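Local coordinates for malonyl CoA-acyl carrier protein transacylase (Burkholderia pseudomallei 1710b, PDB 3EZO) that probably transfers the malonyl group from malonyl-CoA to the holo acyl carrier protein, releasing free coenzyme A, at residues Thr159-Phe167 and Ala204-Lys212; Trp263-Ala271 and Leu287-Leu298. One frame throughout, in Å; residues are numbered along the deposited sequence.

Contact 1: Thr159-Phe167 and Ala204-Lys212; sequences TGVVEAVNF and APFHSSLLK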
loop_
_atom_site.group_PDB
_atom_site.type_symbol
_atom_site.label_atom_id
_atom_site.label_comp_id
_atom_site.label_asym_id
_atom_site.label_seq_id
_atom_site.Cartn_x
_atom_site.Cartn_y
_atom_site.Cartn_z
ATOM N N THR A 159 13.240 24.021 -9.502
ATOM C CA THR A 159 12.350 24.839 -8.666
ATOM C C THR A 159 12.150 24.280 -7.273
ATOM O O THR A 159 11.597 24.955 -6.418
ATOM C CB THR A 159 10.970 25.071 -9.293
ATOM O OG1 THR A 159 10.217 23.826 -9.337
ATOM C CG2 THR A 159 11.112 25.622 -10.670
ATOM N N GLY A 160 12.642 23.068 -7.035
ATOM C CA GLY A 160 12.489 22.375 -5.759
ATOM C C GLY A 160 12.502 20.872 -6.047
ATOM O O GLY A 160 12.091 20.426 -7.123
ATOM N N VAL A 161 12.951 20.087 -5.073
ATOM C CA VAL A 161 13.030 18.614 -5.206
ATOM C C VAL A 161 11.677 18.045 -5.563
ATOM O O VAL A 161 10.664 18.445 -4.996
ATOM C CB VAL A 161 13.574 17.978 -3.906
ATOM C CG1 VAL A 161 13.425 16.488 -3.878
ATOM C CG2 VAL A 161 15.038 18.394 -3.716
ATOM N N VAL A 162 11.669 17.145 -6.542
ATOM C CA VAL A 162 10.473 16.408 -6.951
ATOM C C VAL A 162 10.924 15.158 -7.637
ATOM O O VAL A 162 11.910 15.166 -8.422
ATOM C CB VAL A 162 9.508 17.279 -7.858
ATOM C CG1 VAL A 162 10.245 17.887 -9.069
ATOM C CG2 VAL A 162 8.292 16.501 -8.269
ATOM N N GLU A 163 10.235 14.060 -7.336
ATOM C CA GLU A 163 10.675 12.717 -7.747
ATOM C C GLU A 163 9.494 11.857 -8.150
ATOM O O GLU A 163 8.396 12.089 -7.679
ATOM C CB GLU A 163 11.391 12.006 -6.578
ATOM C CG GLU A 163 12.717 12.662 -6.162
ATOM C CD GLU A 163 13.167 12.272 -4.749
ATOM O OE1 GLU A 163 12.400 11.588 -4.004
ATOM O OE2 GLU A 163 14.305 12.666 -4.385
ATOM N N ALA A 164 9.738 10.851 -8.996
ATOM C CA ALA A 164 8.705 9.875 -9.364
ATOM C C ALA A 164 8.727 8.768 -8.295
ATOM O O ALA A 164 9.738 8.098 -8.104
ATOM C CB ALA A 164 8.930 9.341 -10.751
ATOM N N VAL A 165 7.648 8.647 -7.531
ATOM C CA VAL A 165 7.679 7.866 -6.277
ATOM C C VAL A 165 6.729 6.663 -6.189
ATOM O O VAL A 165 6.880 5.866 -5.289
ATOM C CB VAL A 165 7.510 8.779 -5.018
ATOM C CG1 VAL A 165 8.535 9.948 -5.032
ATOM C CG2 VAL A 165 6.045 9.316 -4.852
ATOM N N ASN A 166 5.720 6.582 -7.066
ATOM C CA ASN A 166 4.858 5.373 -7.210
ATOM C C ASN A 166 4.735 5.021 -8.676
ATOM O O ASN A 166 4.113 5.769 -9.452
ATOM C CB ASN A 166 3.427 5.604 -6.736
ATOM C CG ASN A 166 3.275 5.721 -5.211
ATOM O OD1 ASN A 166 4.241 5.754 -4.422
ATOM N ND2 ASN A 166 2.046 5.811 -4.803
ATOM N N PHE A 167 5.287 3.876 -9.044
ATOM C CA PHE A 167 5.089 3.311 -10.355
ATOM C C PHE A 167 3.981 2.250 -10.299
ATOM O O PHE A 167 4.236 1.099 -9.975
ATOM C CB PHE A 167 6.432 2.732 -10.846
ATOM C CG PHE A 167 7.532 3.752 -10.894
ATOM C CD1 PHE A 167 7.576 4.685 -11.899
ATOM C CD2 PHE A 167 8.502 3.801 -9.903
ATOM C CE1 PHE A 167 8.611 5.647 -11.923
ATOM C CE2 PHE A 167 9.522 4.744 -9.937
ATOM C CZ PHE A 167 9.568 5.650 -10.934
ATOM N N ALA A 204 1.770 15.772 2.592
ATOM C CA ALA A 204 3.138 15.392 2.939
ATOM C C ALA A 204 3.732 14.622 1.759
ATOM O O ALA A 204 3.004 13.891 1.066
ATOM C CB ALA A 204 3.114 14.567 4.166
ATOM N N PRO A 205 5.028 14.781 1.494
ATOM C CA PRO A 205 5.644 14.229 0.267
ATOM C C PRO A 205 6.089 12.787 0.420
ATOM O O PRO A 205 7.303 12.475 0.361
ATOM C CB PRO A 205 6.857 15.132 0.100
ATOM C CG PRO A 205 7.313 15.387 1.488
ATOM C CD PRO A 205 6.056 15.447 2.329
ATOM N N PHE A 206 5.122 11.904 0.622
ATOM C CA PHE A 206 5.408 10.508 0.883
ATOM C C PHE A 206 6.218 9.864 -0.248
ATOM O O PHE A 206 6.024 10.147 -1.446
ATOM C CB PHE A 206 4.089 9.721 1.010
ATOM C CG PHE A 206 3.199 10.153 2.147
ATOM C CD1 PHE A 206 3.680 10.825 3.258
ATOM C CD2 PHE A 206 1.863 9.808 2.121
ATOM C CE1 PHE A 206 2.835 11.192 4.291
ATOM C CE2 PHE A 206 1.001 10.188 3.173
ATOM C CZ PHE A 206 1.504 10.872 4.243
ATOM N N HIS A 207 7.125 8.985 0.159
ATOM C CA HIS A 207 7.936 8.179 -0.746
ATOM C C HIS A 207 8.979 9.006 -1.513
ATOM O O HIS A 207 9.662 8.462 -2.359
ATOM C CB HIS A 207 7.035 7.303 -1.637
ATOM C CG HIS A 207 6.267 6.284 -0.854
ATOM N ND1 HIS A 207 6.879 5.198 -0.264
ATOM C CD2 HIS A 207 4.947 6.197 -0.542
ATOM C CE1 HIS A 207 5.968 4.501 0.410
ATOM N NE2 HIS A 207 4.786 5.078 0.244
ATOM N N SER A 208 9.119 10.289 -1.155
ATOM C CA SER A 208 10.233 11.143 -1.581
ATOM C C SER A 208 11.371 11.135 -0.571
ATOM O O SER A 208 11.187 10.813 0.608
ATOM C CB SER A 208 9.782 12.595 -1.810
ATOM O OG SER A 208 9.654 13.324 -0.593
ATOM N N SER A 209 12.560 11.479 -1.057
ATOM C CA SER A 209 13.738 11.625 -0.199
ATOM C C SER A 209 13.553 12.638 0.907
ATOM O O SER A 209 14.253 12.587 1.915
ATOM C CB SER A 209 14.961 11.996 -1.059
ATOM O OG SER A 209 14.745 13.204 -1.781
ATOM N N LEU A 210 12.603 13.572 0.756
ATOM C CA LEU A 210 12.262 14.493 1.853
ATOM C C LEU A 210 11.729 13.799 3.088
ATOM O O LEU A 210 11.792 14.345 4.187
ATOM C CB LEU A 210 11.299 15.563 1.418
ATOM C CG LEU A 210 11.662 16.301 0.138
ATOM C CD1 LEU A 210 10.591 17.405 -0.049
ATOM C CD2 LEU A 210 13.040 16.822 0.273
ATOM N N LEU A 211 11.254 12.563 2.934
ATOM C CA LEU A 211 10.724 11.833 4.066
ATOM C C LEU A 211 11.773 11.054 4.858
ATOM O O LEU A 211 11.398 10.262 5.710
ATOM C CB LEU A 211 9.567 10.916 3.634
ATOM C CG LEU A 211 8.279 11.149 4.454
ATOM C CD1 LEU A 211 7.557 12.446 4.045
ATOM C CD2 LEU A 211 7.317 9.977 4.348
ATOM N N LYS A 212 13.078 11.288 4.635
ATOM C CA LYS A 212 14.100 10.560 5.380
ATOM C C LYS A 212 13.867 10.533 6.901
ATOM O O LYS A 212 14.181 9.523 7.552
ATOM C CB LYS A 212 15.483 11.151 5.120
ATOM C CG LYS A 212 16.600 10.609 6.013
ATOM C CD LYS A 212 17.880 11.412 5.865
ATOM C CE LYS A 212 18.983 10.988 6.838
ATOM N NZ LYS A 212 18.720 11.224 8.258
HETATM O O HOH W 1 12.030 8.992 -3.816
#
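V165 and H207 mark the closest backbone approach, their CA atoms 5.5 Å apart, whereas V161 and L210 stand 8.2 Å apart. Strand 162-167 therefore meets the 204-212 loop at an uneven separation, and no backbone-to-backbone hydrogen bond joins them. The loop is folded on itself: P205 centres an inverse gamma turn and opens a type II turn to S208, whose N and OG both bond to P205 O. The OG bond, 2.7 Å long, lies in the carbonyl plane on a lone pair and fixes the rotation of the S208 side chain.

E163 makes the polar connection. Its carboxylate takes S209 N on OE1 (3.0 Å, N-H...O angle 163°) and S209 OG on OE2 (2.7 Å), each on the syn side and somewhat out of plane, so one serine grips both oxygens. A water donates to E163 OE1 and to H207 O, adding a third tie. The chain of E163 reaches this far because it is extended beyond CG, chi2 160°.

Next along the strand, V165 lays its branches against the turn: CG1 touches H207 O at 3.3 Å, CG2 approaches F206 O, and CB packs on H207 CB at 3.7 Å. Farther out, V161 CG1 slides past L210 CD2, a looser apolar contact at 4.2 Å.

H207 is the predicted active-site histidine. Its NE2 bonds to OG of S98, the predicted active-site serine and, as in this family, probably the nucleophile, while ND1 bonds to the carbonyls of Q256 and G259. V165 and N166 both face V174 in a classic beta bulge, where the edge strand of the antiparallel sheet passes the histidine loop. The arrangement is consistent with the serine-histidine active site of the acyltransferase family, set between its two subdomains.

Contact 2: Trp263-Ala271 and Leu287-Leu298; sequences WVECVQHIA and LAGLTKRIDGNL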
loop_
_atom_site.group_PDB
_atom_site.type_symbol
_atom_site.label_atom_id
_atom_site.label_comp_id
_atom_site.label_asym_id
_atom_site.label_seq_id
_atom_site.Cartn_x
_atom_site.Cartn_y
_atom_site.Cartn_z
ATOM N N TRP A 263 5.697 -0.685 -7.967
ATOM C CA TRP A 263 4.579 -1.622 -7.927
ATOM C C TRP A 263 4.465 -2.445 -9.215
ATOM O O TRP A 263 4.253 -3.667 -9.166
ATOM C CB TRP A 263 3.259 -0.919 -7.608
ATOM C CG TRP A 263 2.164 -1.935 -7.493
ATOM C CD1 TRP A 263 1.135 -2.136 -8.372
ATOM C CD2 TRP A 263 2.049 -2.968 -6.495
ATOM N NE1 TRP A 263 0.363 -3.184 -7.956
ATOM C CE2 TRP A 263 0.896 -3.720 -6.808
ATOM C CE3 TRP A 263 2.777 -3.299 -5.361
ATOM C CZ2 TRP A 263 0.472 -4.812 -6.020
ATOM C CZ3 TRP A 263 2.370 -4.369 -4.594
ATOM C CH2 TRP A 263 1.234 -5.136 -4.939
ATOM N N VAL A 264 4.613 -1.789 -10.356
ATOM C CA VAL A 264 4.678 -2.483 -11.634
ATOM C C VAL A 264 5.667 -3.627 -11.556
ATOM O O VAL A 264 5.348 -4.762 -11.871
ATOM C CB VAL A 264 5.029 -1.495 -12.810
ATOM C CG1 VAL A 264 5.326 -2.249 -14.138
ATOM C CG2 VAL A 264 3.913 -0.493 -12.991
ATOM N N GLU A 265 6.868 -3.353 -11.081
ATOM C CA GLU A 265 7.915 -4.366 -11.013
ATOM C C GLU A 265 7.598 -5.517 -10.071
ATOM O O GLU A 265 7.980 -6.667 -10.326
ATOM C CB GLU A 265 9.235 -3.685 -10.624
ATOM C CG GLU A 265 9.799 -2.841 -11.759
ATOM C CD GLU A 265 10.997 -2.035 -11.324
ATOM O OE1 GLU A 265 10.805 -0.941 -10.751
ATOM O OE2 GLU A 265 12.132 -2.526 -11.499
ATOM N N CYS A 266 6.891 -5.222 -8.975
ATOM C CA CYS A 266 6.506 -6.281 -8.026
ATOM C C CYS A 266 5.562 -7.279 -8.696
ATOM O O CYS A 266 5.733 -8.495 -8.575
ATOM C CB CYS A 266 5.840 -5.699 -6.803
ATOM S SG CYS A 266 6.964 -4.874 -5.663
ATOM N N VAL A 267 4.584 -6.733 -9.414
ATOM C CA VAL A 267 3.626 -7.534 -10.195
ATOM C C VAL A 267 4.331 -8.357 -11.289
ATOM O O VAL A 267 4.048 -9.536 -11.449
ATOM C CB VAL A 267 2.511 -6.649 -10.811
ATOM C CG1 VAL A 267 1.637 -7.460 -11.743
ATOM C CG2 VAL A 267 1.626 -5.977 -9.685
ATOM N N GLN A 268 5.273 -7.737 -12.007
ATOM C CA GLN A 268 6.038 -8.450 -13.011
ATOM C C GLN A 268 6.890 -9.543 -12.405
ATOM O O GLN A 268 7.043 -10.598 -13.001
ATOM C CB GLN A 268 6.910 -7.467 -13.789
ATOM C CG GLN A 268 6.061 -6.481 -14.580
ATOM C CD GLN A 268 6.867 -5.409 -15.239
ATOM O OE1 GLN A 268 7.938 -5.012 -14.754
ATOM N NE2 GLN A 268 6.353 -4.919 -16.375
ATOM N N HIS A 269 7.422 -9.295 -11.202
ATOM C CA HIS A 269 8.219 -10.287 -10.483
ATOM C C HIS A 269 7.338 -11.496 -10.205
ATOM O O HIS A 269 7.760 -12.646 -10.415
ATOM C CB HIS A 269 8.796 -9.720 -9.183
ATOM C CG HIS A 269 9.515 -10.730 -8.367
ATOM N ND1 HIS A 269 10.888 -10.804 -8.325
ATOM C CD2 HIS A 269 9.054 -11.746 -7.594
ATOM C CE1 HIS A 269 11.243 -11.797 -7.527
ATOM N NE2 HIS A 269 10.147 -12.398 -7.090
ATOM N N ILE A 270 6.112 -11.223 -9.756
ATOM C CA ILE A 270 5.144 -12.282 -9.421
ATOM C C ILE A 270 4.840 -13.134 -10.658
ATOM O O ILE A 270 4.883 -14.354 -10.587
ATOM C CB ILE A 270 3.843 -11.672 -8.792
ATOM C CG1 ILE A 270 4.171 -11.181 -7.354
ATOM C CG2 ILE A 270 2.709 -12.693 -8.849
ATOM C CD1 ILE A 270 3.159 -10.245 -6.763
ATOM N N ALA A 271 4.556 -12.471 -11.776
ATOM C CA ALA A 271 4.324 -13.129 -13.052
ATOM C C ALA A 271 5.502 -13.995 -13.494
ATOM O O ALA A 271 5.283 -15.089 -14.014
ATOM C CB ALA A 271 4.031 -12.121 -14.120
ATOM N N LEU A 287 -6.013 -2.271 -6.705
ATOM C CA LEU A 287 -4.917 -3.108 -7.186
ATOM C C LEU A 287 -5.399 -4.014 -8.297
ATOM O O LEU A 287 -4.637 -4.270 -9.278
ATOM C CB LEU A 287 -4.235 -3.902 -6.059
ATOM C CG LEU A 287 -3.573 -3.130 -4.926
ATOM C CD1 LEU A 287 -2.817 -4.088 -4.017
ATOM C CD2 LEU A 287 -2.634 -2.000 -5.413
ATOM N N ALA A 288 -6.653 -4.457 -8.175
ATOM C CA ALA A 288 -7.299 -5.222 -9.259
ATOM C C ALA A 288 -7.140 -4.523 -10.620
ATOM O O ALA A 288 -6.725 -5.142 -11.611
ATOM C CB ALA A 288 -8.792 -5.445 -8.955
ATOM N N GLY A 289 -7.451 -3.227 -10.652
ATOM C CA GLY A 289 -7.319 -2.424 -11.880
ATOM C C GLY A 289 -5.877 -2.313 -12.360
ATOM O O GLY A 289 -5.608 -2.374 -13.558
ATOM N N LEU A 290 -4.927 -2.155 -11.436
ATOM C CA LEU A 290 -3.528 -2.051 -11.850
ATOM C C LEU A 290 -3.020 -3.358 -12.468
ATOM O O LEU A 290 -2.316 -3.309 -13.475
ATOM C CB LEU A 290 -2.634 -1.605 -10.704
ATOM C CG LEU A 290 -2.975 -0.319 -9.970
ATOM C CD1 LEU A 290 -1.913 -0.067 -8.887
ATOM C CD2 LEU A 290 -3.134 0.905 -10.960
ATOM N N THR A 291 -3.396 -4.517 -11.895
ATOM C CA THR A 291 -2.949 -5.812 -12.424
ATOM C C THR A 291 -3.362 -5.916 -13.902
ATOM O O THR A 291 -2.530 -6.268 -14.772
ATOM C CB THR A 291 -3.548 -6.999 -11.630
ATOM O OG1 THR A 291 -3.159 -6.919 -10.256
ATOM C CG2 THR A 291 -3.122 -8.353 -12.212
ATOM N N LYS A 292 -4.627 -5.559 -14.190
ATOM C CA LYS A 292 -5.150 -5.581 -15.559
ATOM C C LYS A 292 -4.251 -4.769 -16.506
ATOM O O LYS A 292 -3.950 -5.203 -17.607
ATOM C CB LYS A 292 -6.589 -5.019 -15.653
ATOM C CG LYS A 292 -7.668 -5.776 -14.911
ATOM C CD LYS A 292 -9.070 -5.135 -15.127
ATOM C CE LYS A 292 -10.215 -5.894 -14.416
ATOM N NZ LYS A 292 -10.475 -5.453 -12.985
ATOM N N ARG A 293 -3.836 -3.595 -16.051
ATOM C CA ARG A 293 -3.022 -2.689 -16.853
ATOM C C ARG A 293 -1.576 -3.151 -17.004
ATOM O O ARG A 293 -0.937 -2.900 -18.024
ATOM C CB ARG A 293 -2.998 -1.309 -16.199
ATOM C CG ARG A 293 -4.365 -0.701 -15.866
ATOM C CD ARG A 293 -4.909 0.087 -16.972
ATOM N NE ARG A 293 -3.772 0.756 -17.583
ATOM C CZ ARG A 293 -3.169 1.855 -17.118
ATOM N NH1 ARG A 293 -3.628 2.502 -16.036
ATOM N NH2 ARG A 293 -2.099 2.313 -17.772
ATOM N N ILE A 294 -1.029 -3.746 -15.951
ATOM C CA ILE A 294 0.357 -4.190 -15.956
ATOM C C ILE A 294 0.568 -5.412 -16.895
ATOM O O ILE A 294 1.568 -5.506 -17.624
ATOM C CB ILE A 294 0.828 -4.498 -14.518
ATOM C CG1 ILE A 294 0.947 -3.180 -13.722
ATOM C CG2 ILE A 294 2.161 -5.235 -14.527
ATOM C CD1 ILE A 294 0.782 -3.330 -12.208
ATOM N N ASP A 295 -0.374 -6.340 -16.879
ATOM C CA ASP A 295 -0.207 -7.581 -17.625
ATOM C C ASP A 295 -1.573 -8.207 -17.760
ATOM O O ASP A 295 -2.092 -8.779 -16.808
ATOM C CB ASP A 295 0.757 -8.512 -16.872
ATOM C CG ASP A 295 1.036 -9.840 -17.605
ATOM O OD1 ASP A 295 0.351 -10.158 -18.626
ATOM O OD2 ASP A 295 1.970 -10.563 -17.132
ATOM N N GLY A 296 -2.126 -8.111 -18.963
ATOM C CA GLY A 296 -3.463 -8.615 -19.258
ATOM C C GLY A 296 -3.583 -10.139 -19.317
ATOM O O GLY A 296 -4.704 -10.649 -19.361
ATOM N N ASN A 297 -2.473 -10.879 -19.337
ATOM C CA ASN A 297 -2.569 -12.341 -19.276
ATOM C C ASN A 297 -2.797 -12.805 -17.862
ATOM O O ASN A 297 -3.109 -13.971 -17.640
ATOM C CB ASN A 297 -1.304 -13.040 -19.761
ATOM C CG ASN A 297 -0.857 -12.605 -21.142
ATOM O OD1 ASN A 297 -1.661 -12.265 -22.007
ATOM N ND2 ASN A 297 0.466 -12.656 -21.367
ATOM N N LEU A 298 -2.562 -11.932 -16.884
ATOM C CA LEU A 298 -2.807 -12.312 -15.500
ATOM C C LEU A 298 -4.324 -12.411 -15.339
ATOM O O LEU A 298 -5.050 -11.735 -16.049
ATOM C CB LEU A 298 -2.210 -11.301 -14.495
ATOM C CG LEU A 298 -0.691 -11.166 -14.546
ATOM C CD1 LEU A 298 -0.220 -10.111 -13.559
ATOM C CD2 LEU A 298 -0.055 -12.532 -14.288
HETATM O O HOH W 2 -1.946 -4.841 -8.821
HETATM O O HOH W 3 4.174 -7.051 -17.598
#
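I294 is the central bump: its side chain sits as a knob in a hole formed by W263, V264, V267 and Q268 of the facing helix. The two helical segments cross at -69°, with axes 10.3 Å apart at closest approach. The nearest CA pair, V264 with I294 at 6.3 Å, lies at this knob.

Both branches of I294 are used. CG2, anti to the backbone N, presses on V267 CG1 at 3.6 Å and on Q268 CG, while CD1 touches both V267 CG2 (3.8 Å) and the CD1 atom of the W263 indole, which lie on the same side of it. V267 also serves as a divider: its CG1 meets L298 CD1 at 3.7 Å beyond the helix end. There the chain makes a type I beta turn from D295 to L298, and an Asx turn overlaps it, D295 OD1 accepting from N297 N; L298 CD2 comes up against the small A271 CB.

The other end is filled by the indole of W263. L287 CD2 lies 3.8 Å above one face and V267 CG2 lies over the opposite face, both offset toward the rim, and L290 CD1 touches W263 CD1 at 3.7 Å. With its apolar surface packed this way, the ring turns NE1 to a water, which also donates to L287 O and bonds to T291 OG1. A second water links Q268 NE2 and I294 O.

Around this interface, W263 and L287 both reach V14 of strand 11-15, and their side chains also meet H97; W263 further touches A95 of strand 93-96. Farther along helix 263-272, I270 rests on A12 of strand 11-15 and I93 of strand 93-96, whereas L290 and R293 reach strand 162-169. The helix pair thus joins the parallel sheet to the edge of the antiparallel one.

The two contacts differ chiefly in chemistry. Contact 1 is held by a carboxylate, a serine and a water, and runs from buried V165 and H207 to exposed V161 and S209; contact 2 buries more surface (436 against 314 Å²), has no direct hydrogen bond between its segments, and relies on interlocking apolar side chains, with none of its touching residues fully exposed. Their centres lie about 23 Å apart, yet they meet: F167 O of contact 1 and V264 N of contact 2 form a probable hydrogen bond, 2.9 Å long. Contact 1 thus pairs the antiparallel sheet's edge strand with the loop that carries the predicted active-site histidine, whereas contact 2 packs two helices beside the parallel sheet.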